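Serine protease inhibitor 2 (Anopheles gambiae, PDB 3PZF) inhibits the clip-domain serine proteases CLIPB9, CLIPB10 and CLIPB4, so preventing phenoloxidase activation and negatively regulating melanization in the mosquito hemolymph. Local coordinates at residues Leu54-Ser59 with Arg72-Val77; Tyr204-Lys209 with Lys391-Val396; Tyr224-Asp229 with Leu250-Asn255; Pro299-Gln302 with Ile308-Gln311. All coordinates share one frame; numbering follows the deposited sequence.

Contact 1 (Leu54-Ser59 with Arg72-Val77); sequences LIYEAS and RELSSV
L74 reaches across to the last turn of helix 45-58 and places one methyl group, CD1, against the base of the Y56 side chain. The touch is made at the root of the tyrosine: L74 CD1 lies 3.6 Å from Y56 CB and equally close to Y56 CA, at the edge of the ring and in its plane. L74 CB comes within 3.9 Å of Y56 CD1, well off the ring plane. The two side chains slide past each other in opposite directions, each running along the other toward the opposing backbone. This follows from the tyrosine rotamer, in which CG stands anti to the backbone N (chi1 -174°) and the ring is carried toward residues 72-77. On the leucine, CG is anti to the carbonyl carbon and chi2 is fully extended, which sends CD1 straight out to the helix. I55, one residue earlier, adds a looser touch through its CG2, 4.3 Å from L74 CD1. No hydrogen bond crosses between the segments, and all three touching residues are buried. L74, the first residue beyond the helical conformation of helix 69-73, also rests on L52, while Y56 also touches K71 and I78. In the serpin fold this apolar contact joins the C-terminal end of helix 45-58 to the exit of the short helix that follows it.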
# COMPACT_ATOMS: atom_id res chain seq x y z
N LEU A 54 -3.42 -14.13 -6.17
CA LEU A 54 -2.48 -15.14 -6.74
C LEU A 54 -2.57 -16.45 -5.98
O LEU A 54 -2.49 -17.54 -6.56
CB LEU A 54 -1.06 -14.61 -6.73
CG LEU A 54 -0.78 -13.57 -7.84
CD1 LEU A 54 0.44 -12.74 -7.45
CD2 LEU A 54 -0.58 -14.24 -9.24
N ILE A 55 -2.72 -16.36 -4.68
CA ILE A 55 -2.82 -17.55 -3.87
C ILE A 55 -4.13 -18.26 -4.16
O ILE A 55 -4.17 -19.50 -4.25
CB ILE A 55 -2.69 -17.23 -2.37
CG1 ILE A 55 -1.24 -16.81 -2.08
CG2 ILE A 55 -3.09 -18.43 -1.53
CD1 ILE A 55 -1.00 -16.23 -0.65
N TYR A 56 -5.20 -17.48 -4.33
CA TYR A 56 -6.49 -18.02 -4.79
C TYR A 56 -6.36 -18.78 -6.11
O TYR A 56 -6.84 -19.90 -6.24
CB TYR A 56 -7.51 -16.89 -4.89
CG TYR A 56 -8.93 -17.34 -5.21
CD1 TYR A 56 -9.72 -17.92 -4.23
CD2 TYR A 56 -9.46 -17.16 -6.47
CE1 TYR A 56 -11.03 -18.31 -4.51
CE2 TYR A 56 -10.77 -17.55 -6.77
CZ TYR A 56 -11.54 -18.12 -5.78
OH TYR A 56 -12.83 -18.52 -6.05
N GLU A 57 -5.67 -18.19 -7.09
CA GLU A 57 -5.45 -18.81 -8.39
C GLU A 57 -4.66 -20.12 -8.27
O GLU A 57 -4.88 -21.06 -9.05
CB GLU A 57 -4.68 -17.83 -9.30
CG GLU A 57 -5.54 -16.64 -9.81
CD GLU A 57 -6.20 -16.90 -11.16
OE1 GLU A 57 -6.30 -18.10 -11.60
OE2 GLU A 57 -6.62 -15.90 -11.79
N ALA A 58 -3.78 -20.18 -7.28
CA ALA A 58 -2.92 -21.38 -7.10
C ALA A 58 -3.65 -22.50 -6.40
O ALA A 58 -3.23 -23.65 -6.43
CB ALA A 58 -1.69 -21.02 -6.28
N SER A 59 -4.75 -22.16 -5.72
CA SER A 59 -5.49 -23.14 -4.95
C SER A 59 -6.51 -23.91 -5.77
O SER A 59 -7.19 -23.37 -6.65
CB SER A 59 -6.22 -22.47 -3.80
OG SER A 59 -7.21 -23.35 -3.31
N ARG A 72 -13.42 -19.77 0.41
CA ARG A 72 -14.38 -19.00 1.19
C ARG A 72 -13.76 -17.76 1.81
O ARG A 72 -14.34 -16.68 1.75
CB ARG A 72 -14.98 -19.87 2.29
N GLU A 73 -12.58 -17.91 2.40
CA GLU A 73 -11.95 -16.81 3.15
C GLU A 73 -11.38 -15.74 2.23
O GLU A 73 -11.40 -14.57 2.56
CB GLU A 73 -10.85 -17.34 4.08
CG GLU A 73 -11.37 -17.99 5.36
CD GLU A 73 -10.28 -18.71 6.15
OE1 GLU A 73 -9.09 -18.60 5.79
OE2 GLU A 73 -10.64 -19.39 7.13
N LEU A 74 -10.84 -16.15 1.08
CA LEU A 74 -10.25 -15.19 0.16
C LEU A 74 -11.36 -14.39 -0.55
O LEU A 74 -11.13 -13.77 -1.59
CB LEU A 74 -9.35 -15.91 -0.86
CG LEU A 74 -8.18 -16.69 -0.26
CD1 LEU A 74 -7.30 -17.40 -1.30
CD2 LEU A 74 -7.36 -15.74 0.58
N SER A 75 -12.55 -14.37 0.06
CA SER A 75 -13.78 -13.95 -0.60
C SER A 75 -13.87 -12.48 -0.95
O SER A 75 -14.13 -12.13 -2.10
CB SER A 75 -14.98 -14.27 0.29
OG SER A 75 -15.03 -13.38 1.39
N SER A 76 -13.68 -11.62 0.05
CA SER A 76 -13.90 -10.19 -0.12
C SER A 76 -12.85 -9.55 -1.03
O SER A 76 -12.80 -8.33 -1.19
CB SER A 76 -13.90 -9.49 1.23
OG SER A 76 -12.62 -9.58 1.84
N VAL A 77 -12.01 -10.39 -1.60
CA VAL A 77 -10.98 -9.95 -2.50
C VAL A 77 -11.24 -10.44 -3.92
O VAL A 77 -10.76 -9.87 -4.89
CB VAL A 77 -9.61 -10.49 -1.98
CG1 VAL A 77 -8.68 -10.89 -3.12
CG2 VAL A 77 -8.98 -9.48 -1.05

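Contact 2 (Tyr204-Lys209 with Lys391-Val396); sequences YGTRGK and KIENPV
T206 and E393 meet at an oblique angle, the threonine hydroxyl facing one oxygen of the carboxylate. T206 OG1 lies 3.0 Å from E393 OE1, within hydrogen-bonding distance, although another acceptor is also within reach of the hydroxyl proton. The glutamate chain is bent at chi2 (-79°), which swings the carboxylate round to the 204-209 loop even though its CB does not head there. A water fills the angle between the segments: it accepts from T206 N at 2.8 Å and donates both to E393 O at 2.7 Å and to E393 OE1. Through it the loop backbone is tied to the backbone and the side chain of a single residue. In the serpin fold this joins the loop between strands 200-203 and 211-227 to the C-terminal tail, just where strand 386-392 ends. The other carboxylate oxygen turns back to its own segment, where K391 NZ forms a salt bridge to E393 OE2 at 3.0 Å on the anti lone pair of that oxygen. Carbonyl oxygens of F34 and H37 position the lysine ammonium, and partners at both oxygens would restrict the rotation of the carboxylate. P373 packs against both T206 and E393.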
# COMPACT_ATOMS: atom_id res chain seq x y z
N TYR A 204 3.80 17.17 17.52
CA TYR A 204 3.23 16.70 18.78
C TYR A 204 2.77 15.27 18.66
O TYR A 204 1.63 15.00 18.30
CB TYR A 204 2.08 17.60 19.21
CG TYR A 204 2.58 19.00 19.41
CD1 TYR A 204 3.19 19.36 20.62
CD2 TYR A 204 2.54 19.94 18.39
CE1 TYR A 204 3.70 20.62 20.82
CE2 TYR A 204 3.05 21.25 18.59
CZ TYR A 204 3.64 21.56 19.82
OH TYR A 204 4.16 22.83 20.08
N GLY A 205 3.67 14.36 18.98
CA GLY A 205 3.39 12.94 18.81
C GLY A 205 2.36 12.43 19.81
O GLY A 205 2.07 13.09 20.82
N THR A 206 1.82 11.25 19.51
CA THR A 206 0.72 10.64 20.26
C THR A 206 1.08 10.38 21.71
O THR A 206 0.28 10.62 22.61
CB THR A 206 0.30 9.28 19.65
OG1 THR A 206 -0.29 9.49 18.36
CG2 THR A 206 -0.69 8.58 20.57
N ARG A 207 2.28 9.85 21.93
CA ARG A 207 2.77 9.64 23.28
C ARG A 207 4.07 10.41 23.47
O ARG A 207 4.79 10.71 22.51
CB ARG A 207 2.99 8.16 23.55
N GLY A 208 4.36 10.74 24.73
CA GLY A 208 5.62 11.35 25.09
C GLY A 208 5.71 12.81 24.71
O GLY A 208 4.78 13.39 24.17
N LYS A 209 6.86 13.41 25.01
CA LYS A 209 7.09 14.82 24.71
C LYS A 209 7.18 15.07 23.21
O LYS A 209 7.43 14.15 22.42
CB LYS A 209 8.38 15.28 25.41
CG LYS A 209 8.31 15.27 26.93
CD LYS A 209 7.96 16.63 27.50
N LYS A 391 0.57 5.89 8.03
CA LYS A 391 0.36 6.93 9.02
C LYS A 391 1.70 7.46 9.45
O LYS A 391 2.72 6.79 9.32
CB LYS A 391 -0.42 6.39 10.21
CG LYS A 391 0.28 5.25 10.91
CD LYS A 391 -0.34 4.96 12.25
CE LYS A 391 0.47 3.86 12.96
NZ LYS A 391 0.04 3.66 14.36
N ILE A 392 1.68 8.70 9.91
CA ILE A 392 2.88 9.35 10.42
C ILE A 392 2.71 9.50 11.91
O ILE A 392 1.78 10.15 12.36
CB ILE A 392 3.03 10.73 9.77
CG1 ILE A 392 3.28 10.57 8.26
CG2 ILE A 392 4.15 11.55 10.41
CD1 ILE A 392 4.52 9.69 7.93
N GLU A 393 3.59 8.87 12.69
CA GLU A 393 3.64 9.07 14.13
C GLU A 393 4.83 9.97 14.54
O GLU A 393 4.81 10.62 15.59
CB GLU A 393 3.80 7.71 14.82
CG GLU A 393 2.62 6.77 14.67
CD GLU A 393 1.48 7.10 15.62
OE1 GLU A 393 1.51 8.16 16.30
OE2 GLU A 393 0.54 6.28 15.67
N ASN A 394 5.85 10.02 13.69
CA ASN A 394 7.09 10.76 14.00
C ASN A 394 7.84 11.00 12.69
O ASN A 394 8.64 10.15 12.26
CB ASN A 394 7.97 9.94 14.94
CG ASN A 394 9.32 10.63 15.28
OD1 ASN A 394 9.58 11.76 14.89
ND2 ASN A 394 10.17 9.92 16.01
N PRO A 395 7.52 12.11 12.01
CA PRO A 395 8.06 12.27 10.66
C PRO A 395 9.53 12.58 10.66
O PRO A 395 9.97 13.56 11.27
CB PRO A 395 7.27 13.44 10.09
CG PRO A 395 6.88 14.28 11.32
CD PRO A 395 6.65 13.23 12.41
N VAL A 396 10.30 11.74 9.98
CA VAL A 396 11.73 11.94 9.87
C VAL A 396 12.03 12.08 8.40
O VAL A 396 11.53 11.30 7.58
CB VAL A 396 12.55 10.78 10.47
CG1 VAL A 396 14.02 10.97 10.13
CG2 VAL A 396 12.36 10.70 11.99
O HOH W 1 3.18 9.76 17.53

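Contact 3 (Tyr224-Asp229 with Leu250-Asn255); sequences YDNSAD and LPNPDN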
# COMPACT_ATOMS: atom_id res chain seq x y z
N TYR A 224 -11.02 19.74 0.21
CA TYR A 224 -10.81 19.83 1.64
C TYR A 224 -12.15 19.72 2.35
O TYR A 224 -13.20 20.14 1.82
CB TYR A 224 -10.17 21.19 1.95
CG TYR A 224 -10.25 21.54 3.41
CD1 TYR A 224 -9.31 21.05 4.31
CD2 TYR A 224 -11.28 22.33 3.89
CE1 TYR A 224 -9.40 21.34 5.65
CE2 TYR A 224 -11.38 22.63 5.23
CZ TYR A 224 -10.44 22.15 6.10
OH TYR A 224 -10.56 22.44 7.43
N ASP A 225 -12.15 19.15 3.54
CA ASP A 225 -13.30 19.30 4.43
C ASP A 225 -12.85 19.06 5.86
O ASP A 225 -11.89 18.33 6.09
CB ASP A 225 -14.45 18.32 4.06
CG ASP A 225 -15.75 18.64 4.82
OD1 ASP A 225 -16.08 19.83 4.98
OD2 ASP A 225 -16.41 17.70 5.29
N ASN A 226 -13.53 19.68 6.82
CA ASN A 226 -13.36 19.30 8.21
C ASN A 226 -14.50 18.37 8.53
O ASN A 226 -15.66 18.80 8.64
CB ASN A 226 -13.36 20.52 9.13
CG ASN A 226 -12.94 20.18 10.56
OD1 ASN A 226 -13.07 21.04 11.45
ND2 ASN A 226 -12.46 18.98 10.80
N SER A 227 -14.19 17.08 8.60
CA SER A 227 -15.25 16.09 8.73
C SER A 227 -15.77 15.99 10.15
O SER A 227 -15.06 15.59 11.06
CB SER A 227 -14.74 14.72 8.30
OG SER A 227 -15.71 13.72 8.62
N ALA A 228 -17.04 16.36 10.34
CA ALA A 228 -17.67 16.23 11.64
C ALA A 228 -17.81 14.75 12.01
O ALA A 228 -17.63 14.36 13.17
CB ALA A 228 -19.04 16.92 11.63
N ASP A 229 -18.11 13.95 11.00
CA ASP A 229 -18.36 12.52 11.16
C ASP A 229 -17.11 11.79 11.67
O ASP A 229 -17.18 11.03 12.64
CB ASP A 229 -18.82 11.94 9.82
CG ASP A 229 -19.41 10.55 9.94
OD1 ASP A 229 -20.43 10.41 10.65
OD2 ASP A 229 -18.88 9.61 9.29
N LEU A 250 -6.29 14.23 9.07
CA LEU A 250 -5.63 14.81 10.24
C LEU A 250 -6.67 14.93 11.34
O LEU A 250 -7.57 15.77 11.26
CB LEU A 250 -5.07 16.19 9.89
CG LEU A 250 -4.47 17.02 11.05
CD1 LEU A 250 -3.18 16.38 11.59
CD2 LEU A 250 -4.20 18.44 10.58
N PRO A 251 -6.56 14.09 12.38
CA PRO A 251 -7.54 14.11 13.47
C PRO A 251 -7.60 15.51 14.09
O PRO A 251 -6.56 16.13 14.24
CB PRO A 251 -6.96 13.11 14.49
CG PRO A 251 -6.14 12.14 13.64
CD PRO A 251 -5.56 13.01 12.54
N ASN A 252 -8.79 16.02 14.39
CA ASN A 252 -8.90 17.26 15.13
C ASN A 252 -8.13 17.09 16.43
O ASN A 252 -7.88 15.97 16.88
CB ASN A 252 -10.37 17.57 15.41
CG ASN A 252 -11.20 17.74 14.15
OD1 ASN A 252 -10.71 18.12 13.06
ND2 ASN A 252 -12.49 17.48 14.29
N PRO A 253 -7.74 18.21 17.06
CA PRO A 253 -6.86 18.12 18.23
C PRO A 253 -7.47 17.33 19.38
O PRO A 253 -6.75 16.78 20.21
CB PRO A 253 -6.67 19.59 18.63
CG PRO A 253 -6.96 20.38 17.40
CD PRO A 253 -8.03 19.60 16.67
N ASP A 254 -8.80 17.24 19.40
CA ASP A 254 -9.54 16.54 20.44
C ASP A 254 -9.44 15.02 20.31
O ASP A 254 -9.85 14.30 21.22
CB ASP A 254 -11.02 16.94 20.35
CG ASP A 254 -11.42 18.00 21.37
OD1 ASP A 254 -10.52 18.72 21.88
OD2 ASP A 254 -12.63 18.13 21.66
N ASN A 255 -8.92 14.54 19.18
CA ASN A 255 -8.98 13.12 18.83
C ASN A 255 -7.63 12.59 18.46
O ASN A 255 -6.75 13.34 18.07
CB ASN A 255 -9.89 12.90 17.63
CG ASN A 255 -11.31 13.37 17.87
OD1 ASN A 255 -11.88 13.12 18.93
ND2 ASN A 255 -11.89 14.05 16.90
O HOH W 2 -14.83 17.95 12.92
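The amides of N226 and N252 stand almost perpendicular, their planes 84° apart, and are joined by a single hydrogen bond. N226 ND2 donates to N252 OD1 over 3.0 Å, with an N-H...O angle of 150°. At the acceptor the donor lies in the carbonyl plane on a lone pair, the C=O...N angle being 121°; on the donor side the oxygen is slightly tilted from the N226 amide plane. The bond is thus well placed for N252 and somewhat bent for N226, whose ND2 also makes a weak bond to the backbone oxygen of A232. The N226 side chain is turned so that, although CB does not head for N252, its amide reaches it. The other end of the N252 amide is used too: its ND2 donates to a water, 2.8 Å away, which in turn donates to S227 O at 3.0 Å. Both polar ends of one asparagine side chain therefore link to consecutive residues of the other segment, directly and through water. N252 also opens a type I beta turn, closed by N255 N bonding to N252 O at 2.9 Å. In the serpin fold the contact lies at the surface where strands 211-227 and 244-251 end. Strand 232-238 pairs with both of them, with the N252 backbone bonded to G231, the residue just before strand 232-238, and helix 257-263 packs on P251 beyond the turn.

Contact 4 (Pro299-Gln302 with Ile308-Gln311); sequences PLQQ and IFSQ
The 299-302 segment is the end of helix 297-302, and the chain returns as a 3-10 turn at I308 and F309 before running on as loop, the serpin fold's passage from this helix toward strand 332-341. The backbones stay well apart, the closest alpha carbons being those of Q301 and F309 at 8.2 Å, and side chains bridge the gap. F309 does most of this, its CB directed at the helix. L300 crosses the phenylalanine at about a right angle and sets its CD1 methyl at the ring edge, in the ring plane and 3.8 Å from F309 CZ. Its CB lies 3.9 Å from F309 CE2. Q301 comes obliquely, with CG 3.6 Å from F309 CD2. From there its chain is extended, with CG anti to the carbonyl carbon (chi1 -75°) and chi2 near 174°, which carries the amide along the phenylalanine until OE1 stands 3.5 Å from F309 CB. The amide and ring planes are 88° apart, so the two groups do not lie face to face. One ring face is covered from within its own segment by I308 CG1, offset toward the rim. L300 also touches F29, L52 and I333, and F309 shares I333, so L300 and F309 both pack on strand 332-341. No hydrogen bond links the segments. The contact rests on van der Waals packing, in which the aliphatic part of the partly exposed Q301 lies along F309 while its OE1 stands against the F309 CB methylene.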
# COMPACT_ATOMS: atom_id res chain seq x y z
N PRO A 299 -0.79 -10.61 10.51
CA PRO A 299 -1.96 -9.73 10.32
C PRO A 299 -3.06 -10.33 9.45
O PRO A 299 -4.23 -10.06 9.71
CB PRO A 299 -1.36 -8.48 9.65
CG PRO A 299 -0.03 -8.88 9.15
CD PRO A 299 0.46 -9.97 10.09
N LEU A 300 -2.71 -11.11 8.42
CA LEU A 300 -3.73 -11.75 7.62
C LEU A 300 -4.54 -12.70 8.50
O LEU A 300 -5.77 -12.73 8.41
CB LEU A 300 -3.12 -12.49 6.42
CG LEU A 300 -2.64 -11.58 5.28
CD1 LEU A 300 -1.76 -12.38 4.29
CD2 LEU A 300 -3.81 -10.90 4.53
N GLN A 301 -3.86 -13.44 9.37
CA GLN A 301 -4.53 -14.38 10.26
C GLN A 301 -5.46 -13.63 11.20
O GLN A 301 -6.58 -14.05 11.45
CB GLN A 301 -3.51 -15.20 11.04
CG GLN A 301 -2.83 -16.29 10.18
CD GLN A 301 -1.70 -17.03 10.87
OE1 GLN A 301 -1.40 -18.18 10.54
NE2 GLN A 301 -1.05 -16.38 11.83
N GLN A 302 -5.00 -12.48 11.67
CA GLN A 302 -5.79 -11.68 12.59
C GLN A 302 -7.10 -11.20 11.96
O GLN A 302 -8.11 -11.11 12.64
CB GLN A 302 -4.98 -10.49 13.11
CG GLN A 302 -3.91 -10.89 14.11
CD GLN A 302 -4.47 -11.64 15.30
OE1 GLN A 302 -5.32 -11.13 16.02
NE2 GLN A 302 -3.99 -12.86 15.52
N ILE A 308 -5.00 -20.53 4.40
CA ILE A 308 -3.83 -20.61 3.52
C ILE A 308 -2.51 -20.80 4.29
O ILE A 308 -1.47 -21.12 3.71
CB ILE A 308 -3.71 -19.37 2.61
CG1 ILE A 308 -3.67 -18.09 3.44
CG2 ILE A 308 -4.88 -19.30 1.63
CD1 ILE A 308 -3.26 -16.88 2.64
N PHE A 309 -2.55 -20.59 5.61
CA PHE A 309 -1.38 -20.85 6.43
C PHE A 309 -1.52 -22.15 7.23
O PHE A 309 -0.66 -22.49 8.04
CB PHE A 309 -1.12 -19.66 7.38
CG PHE A 309 -1.06 -18.36 6.65
CD1 PHE A 309 -0.01 -18.10 5.78
CD2 PHE A 309 -2.06 -17.41 6.80
CE1 PHE A 309 0.04 -16.89 5.08
CE2 PHE A 309 -2.01 -16.20 6.10
CZ PHE A 309 -0.96 -15.95 5.24
N SER A 310 -2.58 -22.90 6.96
CA SER A 310 -2.88 -24.10 7.74
C SER A 310 -2.28 -25.36 7.13
O SER A 310 -1.82 -25.35 5.99
CB SER A 310 -4.39 -24.27 7.89
OG SER A 310 -4.97 -24.82 6.71
N GLN A 311 -2.28 -26.45 7.89
CA GLN A 311 -1.78 -27.73 7.38
C GLN A 311 -2.65 -28.22 6.22
O GLN A 311 -2.27 -29.12 5.47
CB GLN A 311 -1.73 -28.78 8.50

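In the fold
Contacts 1 and 4 belong to the same end of the molecule, their centres about 12 Å apart, and they touch: I55 CG2 lies 3.7 Å from I308 CG2, so helix 45-58 meets the 3-10 segment at I308 directly. Both are mainly apolar and lack hydrogen bonds between their segments; contact 1 is fully buried and contact 4 partly so. Contacts 2 and 3 are surface contacts at strand ends and loops, with centres about 17 Å apart, and each relies on polar side chains and one bridging water. Contact 2 uses the loop that leads into strand 211-227 and contact 3 the end of that strand. Of the touching side chains, only E393 in contact 2 is charged. Contacts 1 and 2 lie on opposite sides of the chain's centre.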